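Local coordinates for protein discoidin-2 (Dictyostelium discoideum, PDB 2VM9) that binds galactose and N-acetylgalactosamine as a homotrimeric, calcium-containing lectin and may take part in spore coat formation, at residues A14-T22 / N60-K71; V30-S38 / S146-L154. All coordinates share one frame; numbering follows the deposited sequence. Where two conformers were deposited one is given.

Both contacts lie in the N-terminal beta-sandwich, the discoidin (F5/8 type C) domain, with centres about 11 Å apart. Their segments alternate along the chain: 14-22, 30-38, 60-71, then 146-154. Contact 1 pairs outermost strand 17-20 with strand 63-67 in one sheet; contact 2 fastens a loop onto strand 146-153 of the other sheet, where strand 70-79, which begins in contact 1, is its neighbour. The two meet in the core between the sheets, where Ile63 CG2 packs on Trp149 CZ2 at 3.7 Å and Leu18 touches Val30 and Ser33. Both touch the third subunit, and contact 1 the second as well, so this part of the sandwich lies at the trimer interface.

Contact 1. Residues A14-T22 / N60-K71; sequences ALLNLRSST and NQFIVAGSDSVK
Leu18 and Leu16 close over Ala65 at the apolar centre of an antiparallel strand pair, the edge of one sheet of the discoidin beta-sandwich. Leu18 CD2 presses on Ala65 CB at 3.5 Å, tighter than usual, while Leu18 CB rests on Ile63 CG2. This face turns inward onto Trp149 and Leu151 of strand 146-153. The Leu16 and Lys71 side chains slide past each other in opposite directions, Leu16 CD2 3.6 Å from Lys71 CD; the lysine's bends bring NZ to Ser67 OG and Ser69 O. Paired N-H...O bonds join Asn17 to Gly66 and Arg19 to Val64, the straightest being Val64 N to Arg19 O (172°). On the face of Arg19 and Val64, Arg19 CG lies anti to the backbone N (chi1 -179°), and the chain then bends at chi3; its NH1 meets the edge of the Phe62 ring, planes 73° apart, and NH2 bonds Ala12 O of the second subunit. Ser21 CB sits over the centre of the Phe62 ring, a CH-pi contact of 3.6 Å to the centroid. At the polar end, Ser21 OG accepts from Phe62 N. Gln61 OE1 takes two hydroxyls from opposite faces of its plane, Ser21 OG and Thr22 OG1, each at 2.7 Å.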
loop_
_atom_site.group_PDB
_atom_site.type_symbol
_atom_site.label_atom_id
_atom_site.label_comp_id
_atom_site.label_asym_id
_atom_site.label_seq_id
_atom_site.Cartn_x
_atom_site.Cartn_y
_atom_site.Cartn_z
ATOM N N ALA A 14 6.907 -9.366 10.819
ATOM C CA ALA A 14 5.630 -8.818 11.291
ATOM C C ALA A 14 4.835 -8.144 10.149
ATOM O O ALA A 14 4.296 -7.054 10.293
ATOM C CB ALA A 14 5.848 -7.850 12.501
ATOM N N LEU A 15 4.805 -8.793 8.989
ATOM C CA LEU A 15 4.147 -8.211 7.815
ATOM C C LEU A 15 2.690 -8.643 7.640
ATOM O O LEU A 15 1.964 -8.056 6.822
ATOM C CB LEU A 15 4.934 -8.521 6.538
ATOM C CG LEU A 15 6.338 -7.893 6.467
ATOM C CD1 LEU A 15 7.075 -8.336 5.217
ATOM C CD2 LEU A 15 6.257 -6.345 6.538
ATOM N N LEU A 16 2.272 -9.689 8.347
ATOM C CA LEU A 16 0.938 -10.238 8.139
ATOM C C LEU A 16 0.162 -10.292 9.451
ATOM O O LEU A 16 0.741 -10.566 10.492
ATOM C CB LEU A 16 1.021 -11.650 7.536
ATOM C CG LEU A 16 1.698 -11.708 6.170
ATOM C CD1 LEU A 16 1.912 -13.155 5.774
ATOM C CD2 LEU A 16 0.843 -10.953 5.115
ATOM N N ASN A 17 -1.129 -9.993 9.393
ATOM C CA ASN A 17 -2.034 -10.198 10.516
ATOM C C ASN A 17 -2.389 -11.699 10.503
ATOM O O ASN A 17 -2.579 -12.274 9.420
ATOM C CB ASN A 17 -3.342 -9.426 10.306
ATOM C CG ASN A 17 -3.152 -7.904 10.140
ATOM O OD1 ASN A 17 -3.498 -7.305 9.081
ATOM N ND2 ASN A 17 -2.649 -7.264 11.192
ATOM N N LEU A 18 -2.471 -12.320 11.679
ATOM C CA LEU A 18 -2.880 -13.744 11.771
ATOM C C LEU A 18 -4.194 -13.858 12.528
ATOM O O LEU A 18 -4.422 -13.151 13.529
ATOM C CB LEU A 18 -1.813 -14.578 12.502
ATOM C CG LEU A 18 -0.427 -14.730 11.859
ATOM C CD1 LEU A 18 0.352 -15.835 12.586
ATOM C CD2 LEU A 18 -0.573 -15.052 10.395
ATOM N N ARG A 19 -5.040 -14.766 12.073
ATOM C CA ARG A 19 -6.286 -15.061 12.763
ATOM C C ARG A 19 -6.525 -16.560 12.743
ATOM O O ARG A 19 -6.742 -17.147 11.676
ATOM C CB ARG A 19 -7.453 -14.378 12.054
ATOM C CG ARG A 19 -8.788 -14.650 12.777
ATOM C CD ARG A 19 -9.926 -13.874 12.136
ATOM N NE ARG A 19 -10.311 -14.407 10.827
ATOM C CZ ARG A 19 -11.118 -15.453 10.622
ATOM N NH1 ARG A 19 -11.601 -16.146 11.638
ATOM N NH2 ARG A 19 -11.425 -15.823 9.379
ATOM N N SER A 20 -6.535 -17.181 13.910
ATOM C CA SER A 20 -6.882 -18.607 13.982
ATOM C C SER A 20 -8.400 -18.826 14.092
ATOM O O SER A 20 -9.170 -17.941 14.522
ATOM C CB SER A 20 -6.191 -19.263 15.196
ATOM O OG SER A 20 -6.566 -18.556 16.385
ATOM N N SER A 21 -8.812 -20.048 13.748
ATOM C CA SER A 21 -10.187 -20.495 13.886
ATOM C C SER A 21 -10.526 -20.558 15.399
ATOM O O SER A 21 -11.489 -19.939 15.859
ATOM C CB SER A 21 -10.317 -21.873 13.237
ATOM O OG SER A 21 -9.249 -22.686 13.652
ATOM N N THR A 22 -9.734 -21.325 16.159
ATOM C CA THR A 22 -9.881 -21.414 17.619
ATOM C C THR A 22 -8.470 -21.564 18.199
ATOM O O THR A 22 -7.526 -21.946 17.464
ATOM C CB THR A 22 -10.754 -22.631 18.074
ATOM O OG1 THR A 22 -10.084 -23.868 17.745
ATOM C CG2 THR A 22 -12.162 -22.595 17.412
ATOM N N ASN A 60 -11.693 -28.528 10.231
ATOM C CA ASN A 60 -12.174 -27.169 9.930
ATOM C C ASN A 60 -11.352 -26.036 10.556
ATOM O O ASN A 60 -11.777 -24.868 10.519
ATOM C CB ASN A 60 -13.613 -27.064 10.447
ATOM C CG ASN A 60 -14.505 -28.098 9.799
ATOM O OD1 ASN A 60 -14.482 -28.248 8.578
ATOM N ND2 ASN A 60 -15.248 -28.840 10.611
ATOM N N GLN A 61 -10.224 -26.377 11.176
ATOM C CA GLN A 61 -9.396 -25.355 11.840
ATOM C C GLN A 61 -8.469 -24.707 10.815
ATOM O O GLN A 61 -8.226 -25.265 9.750
ATOM C CB GLN A 61 -8.563 -25.987 12.966
ATOM C CG GLN A 61 -9.455 -26.718 13.985
ATOM C CD GLN A 61 -10.503 -25.788 14.560
ATOM O OE1 GLN A 61 -10.183 -24.740 15.156
ATOM N NE2 GLN A 61 -11.773 -26.140 14.362
ATOM N N PHE A 62 -7.953 -23.525 11.138
ATOM C CA PHE A 62 -7.096 -22.812 10.189
ATOM C C PHE A 62 -6.395 -21.676 10.880
ATOM O O PHE A 62 -6.815 -21.259 11.955
ATOM C CB PHE A 62 -7.929 -22.215 9.008
ATOM C CG PHE A 62 -9.099 -21.349 9.467
ATOM C CD1 PHE A 62 -8.883 -20.034 9.875
ATOM C CD2 PHE A 62 -10.394 -21.857 9.455
ATOM C CE1 PHE A 62 -9.967 -19.229 10.326
ATOM C CE2 PHE A 62 -11.490 -21.084 9.883
ATOM C CZ PHE A 62 -11.266 -19.760 10.345
ATOM N N ILE A 63 -5.361 -21.155 10.222
ATOM C CA ILE A 63 -4.912 -19.786 10.490
ATOM C C ILE A 63 -4.970 -19.053 9.160
ATOM O O ILE A 63 -4.472 -19.559 8.144
ATOM C CB ILE A 63 -3.471 -19.695 11.040
ATOM C CG1 ILE A 63 -3.261 -20.595 12.264
ATOM C CG2 ILE A 63 -3.113 -18.208 11.369
ATOM C CD1 ILE A 63 -1.806 -20.637 12.704
ATOM N N VAL A 64 -5.578 -17.874 9.178
ATOM C CA VAL A 64 -5.566 -16.955 8.044
ATOM C C VAL A 64 -4.464 -15.941 8.292
ATOM O O VAL A 64 -4.344 -15.424 9.407
ATOM C CB VAL A 64 -6.892 -16.168 7.919
ATOM C CG1 VAL A 64 -6.841 -15.259 6.681
ATOM C CG2 VAL A 64 -8.072 -17.113 7.866
ATOM N N ALA A 65 -3.662 -15.689 7.257
ATOM C CA ALA A 65 -2.624 -14.652 7.274
ATOM C C ALA A 65 -2.971 -13.634 6.207
ATOM O O ALA A 65 -3.232 -14.011 5.054
ATOM C CB ALA A 65 -1.287 -15.271 7.005
ATOM N N GLY A 66 -3.006 -12.353 6.571
ATOM C CA GLY A 66 -3.446 -11.372 5.599
ATOM C C GLY A 66 -2.790 -10.015 5.730
ATOM O O GLY A 66 -2.244 -9.660 6.794
ATOM N N SER A 67 -2.861 -9.267 4.635
ATOM C CA SER A 67 -2.603 -7.838 4.638
ATOM C C SER A 67 -3.110 -7.287 3.300
ATOM O O SER A 67 -3.439 -8.056 2.395
ATOM C CB SER A 67 -1.114 -7.551 4.852
ATOM O OG SER A 67 -0.375 -7.730 3.655
ATOM N N ASP A 68 -3.184 -5.955 3.185
ATOM C CA ASP A 68 -3.661 -5.295 1.943
ATOM C C ASP A 68 -2.817 -5.488 0.698
ATOM O O ASP A 68 -3.314 -5.298 -0.417
ATOM C CB ASP A 68 -3.697 -3.778 2.155
ATOM C CG ASP A 68 -4.639 -3.380 3.220
ATOM O OD1 ASP A 68 -5.715 -3.999 3.282
ATOM O OD2 ASP A 68 -4.302 -2.451 3.997
ATOM N N SER A 69 -1.535 -5.776 0.873
ATOM C CA SER A 69 -0.629 -5.807 -0.274
ATOM C C SER A 69 -0.800 -7.102 -1.044
ATOM O O SER A 69 -1.139 -8.147 -0.472
ATOM C CB SER A 69 0.815 -5.647 0.163
ATOM O OG SER A 69 1.176 -6.716 1.007
ATOM N N VAL A 70 -0.596 -7.027 -2.345
ATOM C CA VAL A 70 -0.563 -8.233 -3.158
ATOM C C VAL A 70 0.793 -8.867 -2.911
ATOM O O VAL A 70 1.830 -8.258 -3.170
ATOM C CB VAL A 70 -0.726 -7.935 -4.663
ATOM C CG1 VAL A 70 -0.499 -9.209 -5.466
ATOM C CG2 VAL A 70 -2.107 -7.319 -4.945
ATOM N N LYS A 71 0.787 -10.079 -2.371
ATOM C CA LYS A 71 2.035 -10.795 -2.107
ATOM C C LYS A 71 2.192 -11.872 -3.159
ATOM O O LYS A 71 1.209 -12.383 -3.687
ATOM C CB LYS A 71 2.026 -11.399 -0.718
ATOM C CG LYS A 71 2.193 -10.280 0.332
ATOM C CD LYS A 71 1.482 -10.486 1.618
ATOM C CE LYS A 71 -0.001 -10.769 1.482
ATOM N NZ LYS A 71 -0.860 -9.606 1.819
#

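Contact 2. Residues V30-S38 / S146-L154; sequences VKNSILNFS and SLRWELYAL
Ser33, Trp149 and Arg148 form the tight part of this contact, where a loop of the discoidin beta-sandwich docks on strand 146-153 through a single backbone bridge. Trp149 N gives Ser33 O a bond of 2.8 Å nearly along the C=O axis, and that oxygen lies in the indole plane at its edge, 3.3 Å from Trp149 CD1. With CG between the backbone N and carbonyl carbon (chi1 66°), the indole brings Trp149 NE1 to Ser33 OG in a weak bond of 3.2 Å. That hydroxyl donates to a lone pair of Val30 O, which also receives Ser33 N. Leu35 N returns a bond to Trp149 O from well above its carbonyl plane. Leu35 is second in a type II turn, Ile34 to Phe37, closed by Phe37 N to Ile34 O and lying against the Arg148 side chain. Arg148 CB lies 3.4 Å from Ser33 O, and CB, CG and CD pass alongside Ile34 O, CB nearest at 3.5 Å. NE bonds Gly80 O, and NH2 bonds Asn118 OD1 and Arg117 O. Leu35 crosses Glu150 and Tyr152 at about right angles, its CB 3.9 Å from Glu150 CB.

The outer side is looser: Leu35 CD2 touches Tyr152 OH slightly, and exposed Asn36 points away at the turn's corner. Further on come the calcium ligands Asn39, Ser40 and Asp47. Arg148 NH1 bonds Phe37 O at 2.9 Å, the oxygen lying 27° out of the guanidinium plane.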
loop_
_atom_site.group_PDB
_atom_site.type_symbol
_atom_site.label_atom_id
_atom_site.label_comp_id
_atom_site.label_asym_id
_atom_site.label_seq_id
_atom_site.Cartn_x
_atom_site.Cartn_y
_atom_site.Cartn_z
ATOM N N VAL A 30 -1.999 -17.805 17.973
ATOM C CA VAL A 30 -1.172 -17.635 16.768
ATOM C C VAL A 30 0.090 -16.813 17.025
ATOM O O VAL A 30 1.054 -16.925 16.284
ATOM C CB VAL A 30 -1.955 -16.995 15.583
ATOM C CG1 VAL A 30 -3.196 -17.830 15.218
ATOM C CG2 VAL A 30 -2.335 -15.537 15.897
ATOM N N LYS A 31 0.097 -16.004 18.091
ATOM C CA LYS A 31 1.278 -15.217 18.417
ATOM C C LYS A 31 2.468 -16.153 18.765
ATOM O O LYS A 31 3.635 -15.730 18.739
ATOM C CB LYS A 31 0.983 -14.279 19.584
ATOM C CG LYS A 31 0.806 -15.027 20.931
ATOM C CD LYS A 31 0.644 -14.033 22.112
ATOM C CE LYS A 31 0.681 -14.782 23.439
ATOM N NZ LYS A 31 2.090 -15.301 23.748
ATOM N N ASN A 32 2.171 -17.427 19.039
ATOM C CA ASN A 32 3.234 -18.395 19.373
ATOM C C ASN A 32 3.568 -19.316 18.192
ATOM O O ASN A 32 4.166 -20.384 18.383
ATOM C CB ASN A 32 2.820 -19.255 20.571
ATOM C CG ASN A 32 2.782 -18.464 21.878
ATOM O OD1 ASN A 32 3.144 -17.283 21.909
ATOM N ND2 ASN A 32 2.313 -19.097 22.949
ATOM N N SER A 33 3.190 -18.896 16.987
ATOM C CA SER A 33 3.234 -19.813 15.845
ATOM C C SER A 33 4.408 -19.620 14.893
ATOM O O SER A 33 4.513 -20.354 13.918
ATOM C CB SER A 33 1.904 -19.803 15.058
ATOM O OG SER A 33 1.762 -18.624 14.263
ATOM N N ILE A 34 5.253 -18.622 15.113
ATOM C CA ILE A 34 6.341 -18.440 14.143
ATOM C C ILE A 34 7.283 -19.653 14.101
ATOM O O ILE A 34 7.586 -20.276 15.138
ATOM C CB ILE A 34 7.168 -17.151 14.361
ATOM C CG1 ILE A 34 7.940 -16.871 13.060
ATOM C CG2 ILE A 34 8.160 -17.315 15.535
ATOM C CD1 ILE A 34 8.542 -15.497 13.001
ATOM N N LEU A 35 7.749 -19.973 12.900
ATOM C CA LEU A 35 8.765 -21.011 12.698
ATOM C C LEU A 35 9.884 -20.851 13.719
ATOM O O LEU A 35 10.377 -19.717 13.931
ATOM C CB LEU A 35 9.348 -20.887 11.287
ATOM C CG LEU A 35 9.994 -22.170 10.760
ATOM C CD1 LEU A 35 8.911 -23.212 10.416
ATOM C CD2 LEU A 35 10.825 -21.822 9.542
ATOM N N ASN A 36 10.265 -21.968 14.354
ATOM C CA ASN A 36 11.359 -22.031 15.346
ATOM C C ASN A 36 11.096 -21.281 16.668
ATOM O O ASN A 36 12.007 -21.100 17.505
ATOM C CB ASN A 36 12.690 -21.583 14.718
ATOM C CG ASN A 36 13.201 -22.561 13.677
ATOM O OD1 ASN A 36 13.173 -23.777 13.887
ATOM N ND2 ASN A 36 13.689 -22.036 12.558
ATOM N N PHE A 37 9.849 -20.851 16.849
ATOM C CA PHE A 37 9.451 -20.214 18.094
ATOM C C PHE A 37 9.850 -21.089 19.261
ATOM O O PHE A 37 9.560 -22.290 19.279
ATOM C CB PHE A 37 7.938 -19.945 18.173
ATOM C CG PHE A 37 7.533 -19.333 19.500
ATOM C CD1 PHE A 37 7.845 -18.007 19.803
ATOM C CD2 PHE A 37 6.901 -20.092 20.464
ATOM C CE1 PHE A 37 7.510 -17.459 21.086
ATOM C CE2 PHE A 37 6.558 -19.560 21.717
ATOM C CZ PHE A 37 6.846 -18.242 22.022
ATOM N N SER A 38 10.527 -20.498 20.239
ATOM C CA SER A 38 10.830 -21.219 21.465
ATOM C C SER A 38 10.894 -20.226 22.607
ATOM O O SER A 38 11.299 -19.069 22.423
ATOM C CB SER A 38 12.146 -21.968 21.334
ATOM O OG SER A 38 13.209 -21.044 21.318
ATOM N N SER A 146 -1.410 -28.531 16.247
ATOM C CA SER A 146 -0.418 -27.615 16.787
ATOM C C SER A 146 0.647 -27.441 15.715
ATOM O O SER A 146 1.132 -28.419 15.125
ATOM C CB SER A 146 0.221 -28.173 18.082
ATOM O OG SER A 146 -0.755 -28.393 19.102
ATOM N N LEU A 147 1.029 -26.190 15.449
ATOM C CA LEU A 147 2.039 -25.985 14.424
ATOM C C LEU A 147 2.769 -24.673 14.619
ATOM O O LEU A 147 2.288 -23.755 15.324
ATOM C CB LEU A 147 1.448 -26.044 13.004
ATOM C CG LEU A 147 0.500 -24.878 12.644
ATOM C CD1 LEU A 147 1.256 -23.668 12.102
ATOM C CD2 LEU A 147 -0.556 -25.311 11.645
ATOM N N ARG A 148 3.938 -24.609 13.989
ATOM C CA ARG A 148 4.651 -23.365 13.769
ATOM C C ARG A 148 4.879 -23.279 12.261
ATOM O O ARG A 148 4.872 -24.296 11.580
ATOM C CB ARG A 148 5.984 -23.341 14.518
ATOM C CG ARG A 148 5.808 -23.264 16.039
ATOM C CD ARG A 148 7.165 -23.475 16.760
ATOM N NE ARG A 148 7.544 -24.893 16.667
ATOM C CZ ARG A 148 8.734 -25.382 17.020
ATOM N NH1 ARG A 148 9.685 -24.562 17.501
ATOM N NH2 ARG A 148 8.994 -26.683 16.864
ATOM N N TRP A 149 5.044 -22.060 11.741
ATOM C CA TRP A 149 5.107 -21.882 10.299
ATOM C C TRP A 149 5.705 -20.543 9.921
ATOM O O TRP A 149 5.855 -19.644 10.769
ATOM C CB TRP A 149 3.717 -22.039 9.650
ATOM C CG TRP A 149 2.715 -20.974 10.011
ATOM C CD1 TRP A 149 2.572 -20.313 11.218
ATOM C CD2 TRP A 149 1.703 -20.458 9.149
ATOM N NE1 TRP A 149 1.518 -19.404 11.130
ATOM C CE2 TRP A 149 0.958 -19.505 9.885
ATOM C CE3 TRP A 149 1.329 -20.731 7.825
ATOM C CZ2 TRP A 149 -0.116 -18.797 9.320
ATOM C CZ3 TRP A 149 0.269 -20.048 7.275
ATOM C CH2 TRP A 149 -0.455 -19.093 8.030
ATOM N N GLU A 150 6.046 -20.442 8.640
ATOM C CA GLU A 150 6.478 -19.194 8.058
ATOM C C GLU A 150 6.010 -19.177 6.613
ATOM O O GLU A 150 5.831 -20.232 5.973
ATOM C CB GLU A 150 7.998 -19.048 8.159
ATOM C CG GLU A 150 8.578 -17.730 7.569
ATOM C CD GLU A 150 7.967 -16.476 8.213
ATOM O OE1 GLU A 150 8.658 -15.841 9.030
ATOM O OE2 GLU A 150 6.816 -16.121 7.880
ATOM N N LEU A 151 5.763 -17.969 6.120
ATOM C CA LEU A 151 5.339 -17.761 4.745
ATOM C C LEU A 151 6.389 -16.899 4.115
ATOM O O LEU A 151 6.740 -15.860 4.688
ATOM C CB LEU A 151 4.006 -17.003 4.751
ATOM C CG LEU A 151 2.780 -17.854 5.093
ATOM C CD1 LEU A 151 1.617 -16.963 5.461
ATOM C CD2 LEU A 151 2.422 -18.818 3.905
ATOM N N TYR A 152 6.862 -17.308 2.930
ATOM C CA TYR A 152 7.957 -16.613 2.226
ATOM C C TYR A 152 7.402 -15.938 0.979
ATOM O O TYR A 152 6.664 -16.560 0.218
ATOM C CB TYR A 152 9.084 -17.574 1.845
ATOM C CG TYR A 152 9.673 -18.199 3.066
ATOM C CD1 TYR A 152 10.693 -17.554 3.766
ATOM C CD2 TYR A 152 9.169 -19.409 3.553
ATOM C CE1 TYR A 152 11.216 -18.082 4.912
ATOM C CE2 TYR A 152 9.693 -19.973 4.720
ATOM C CZ TYR A 152 10.731 -19.311 5.376
ATOM O OH TYR A 152 11.266 -19.795 6.517
ATOM N N ALA A 153 7.740 -14.662 0.804
ATOM C CA ALA A 153 7.205 -13.900 -0.327
ATOM C C ALA A 153 8.346 -13.212 -1.073
ATOM O O ALA A 153 9.426 -12.992 -0.519
ATOM C CB ALA A 153 6.177 -12.841 0.171
ATOM N N LEU A 154 8.110 -12.863 -2.336
ATOM C CA LEU A 154 9.092 -12.038 -3.033
ATOM C C LEU A 154 9.237 -10.693 -2.336
ATOM O O LEU A 154 8.265 -10.152 -1.857
ATOM C CB LEU A 154 8.649 -11.775 -4.468
ATOM C CG LEU A 154 8.587 -13.005 -5.369
ATOM C CD1 LEU A 154 8.076 -12.588 -6.759
ATOM C CD2 LEU A 154 9.983 -13.651 -5.441
#